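Local coordinates for protein toxin RelG (Mycobacterium tuberculosis, PDB 3G5O) that cleaves RNA preferentially at the 3'-end of purine ribonucleotides and arrests growth as the toxin of a type II toxin-antitoxin pair, at residues P35-L38 / A39-E43. Sequence-based numbering, arbitrary orientation.
Sequences PRIL and AAVVE
L38 and V42, one helical turn apart, lie side by side and point the same way, with L38 CD2 resting 3.9 Å from V42 CG2. L38 carries CG anti to its own N (chi1 -161°), beside the carbonyl carbon, and chi2 of 169°, with CD1 anti to CA, leaves CD2 directed along the helix toward V42. The valine answers with CG2, the branch beside its backbone N, which also sits 3.4 Å from L38 O. V41 repeats this rotamer one position earlier: its CG1 is anti to N and CG2 turns back over the preceding turn, 3.3 Å from I37 O. There CG2 meets I37 CG2 more loosely, at 4.4 Å. The methyls A39 CB and A40 CB lie beside P35 O and R36 O of the previous turn.

Four successive i to i+4 backbone bonds hold the stretch as the first turns of an alpha-helix that starts at P35. A39 N to P35 O and A40 N to R36 O are the more bent, whereas V41 N reaches I37 O at 2.9 Å and V42 N reaches L38 O at 3.0 Å, both close to linear at about 170°.

The branched residues divide between two surfaces of helix 35-51. On the sheet side, I37 touches H95 and V41 touches V93 of strand 87-95, while A40 and V41 meet Y75 of strand 75-82. L38 instead packs on F93 and V42 on V95 of the antitoxin chain, Rv2865, where A39 also meets V95 and E43 OE2 forms a salt bridge with R90 NH1 of that chain. This start of the helix lies between the toxin's own beta-sheet and its bound antitoxin, with L33 of the preceding loop against L38 and V41.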
loop_
_atom_site.group_PDB
_atom_site.type_symbol
_atom_site.label_atom_id
_atom_site.label_comp_id
_atom_site.label_asym_id
_atom_site.label_seq_id
_atom_site.Cartn_x
_atom_site.Cartn_y
_atom_site.Cartn_z
ATOM N N PRO C 35 23.322 -16.499 -11.610
ATOM C CA PRO C 35 23.098 -16.742 -13.047
ATOM C C PRO C 35 21.833 -17.485 -13.465
ATOM O O PRO C 35 21.264 -17.156 -14.538
ATOM C CB PRO C 35 24.360 -17.510 -13.498
ATOM C CG PRO C 35 25.450 -17.000 -12.553
ATOM C CD PRO C 35 24.711 -16.817 -11.202
ATOM N N ARG C 36 21.395 -18.481 -12.707
ATOM C CA ARG C 36 20.177 -19.200 -13.130
ATOM C C ARG C 36 18.948 -18.296 -13.097
ATOM O O ARG C 36 18.062 -18.390 -13.948
ATOM C CB ARG C 36 19.856 -20.420 -12.225
ATOM C CG ARG C 36 20.757 -21.645 -12.421
ATOM C CD ARG C 36 20.240 -22.806 -11.510
ATOM N NE ARG C 36 18.850 -23.198 -11.817
ATOM C CZ ARG C 36 18.516 -24.062 -12.779
ATOM N NH1 ARG C 36 19.460 -24.611 -13.528
ATOM N NH2 ARG C 36 17.249 -24.375 -13.006
ATOM N N ILE C 37 18.849 -17.486 -12.054
ATOM C CA ILE C 37 17.680 -16.621 -11.876
ATOM C C ILE C 37 17.722 -15.456 -12.887
ATOM O O ILE C 37 16.686 -15.046 -13.464
ATOM C CB ILE C 37 17.596 -16.108 -10.410
ATOM C CG1 ILE C 37 17.420 -17.305 -9.460
ATOM C CG2 ILE C 37 16.424 -15.132 -10.242
ATOM C CD1 ILE C 37 17.325 -16.931 -7.959
ATOM N N LEU C 38 18.941 -14.956 -13.101
ATOM C CA LEU C 38 19.186 -13.905 -14.048
ATOM C C LEU C 38 18.717 -14.373 -15.447
ATOM O O LEU C 38 17.939 -13.667 -16.108
ATOM C CB LEU C 38 20.653 -13.507 -14.021
ATOM C CG LEU C 38 20.973 -12.137 -14.605
ATOM C CD1 LEU C 38 22.451 -11.708 -14.280
ATOM C CD2 LEU C 38 20.673 -12.076 -16.107
ATOM N N ALA C 39 19.091 -15.596 -15.827
ATOM C CA ALA C 39 18.682 -16.177 -17.123
ATOM C C ALA C 39 17.151 -16.405 -17.192
ATOM O O ALA C 39 16.540 -16.146 -18.235
ATOM C CB ALA C 39 19.450 -17.471 -17.414
ATOM N N ALA C 40 16.537 -16.830 -16.086
ATOM C CA ALA C 40 15.073 -17.020 -16.069
ATOM C C ALA C 40 14.322 -15.676 -16.266
ATOM O O ALA C 40 13.318 -15.606 -16.987
ATOM C CB ALA C 40 14.599 -17.718 -14.794
ATOM N N VAL C 41 14.782 -14.650 -15.559
ATOM C CA VAL C 41 14.213 -13.313 -15.706
ATOM C C VAL C 41 14.303 -12.826 -17.149
ATOM O O VAL C 41 13.339 -12.290 -17.683
ATOM C CB VAL C 41 14.871 -12.278 -14.761
ATOM C CG1 VAL C 41 14.415 -10.843 -15.123
ATOM C CG2 VAL C 41 14.490 -12.588 -13.317
ATOM N N VAL C 42 15.490 -12.932 -17.745
ATOM C CA VAL C 42 15.681 -12.544 -19.147
ATOM C C VAL C 42 14.752 -13.293 -20.111
ATOM O O VAL C 42 14.162 -12.686 -21.037
ATOM C CB VAL C 42 17.184 -12.670 -19.578
ATOM C CG1 VAL C 42 17.371 -12.633 -21.149
ATOM C CG2 VAL C 42 18.005 -11.652 -18.871
ATOM N N GLU C 43 14.601 -14.595 -19.913
ATOM C CA GLU C 43 13.736 -15.379 -20.799
ATOM C C GLU C 43 12.268 -15.058 -20.556
ATOM O O GLU C 43 11.452 -15.058 -21.493
ATOM C CB GLU C 43 13.994 -16.886 -20.664
ATOM C CG GLU C 43 15.414 -17.285 -21.125
ATOM C CD GLU C 43 15.587 -17.236 -22.662
ATOM O OE1 GLU C 43 14.564 -17.127 -23.377
ATOM O OE2 GLU C 43 16.744 -17.342 -23.154
#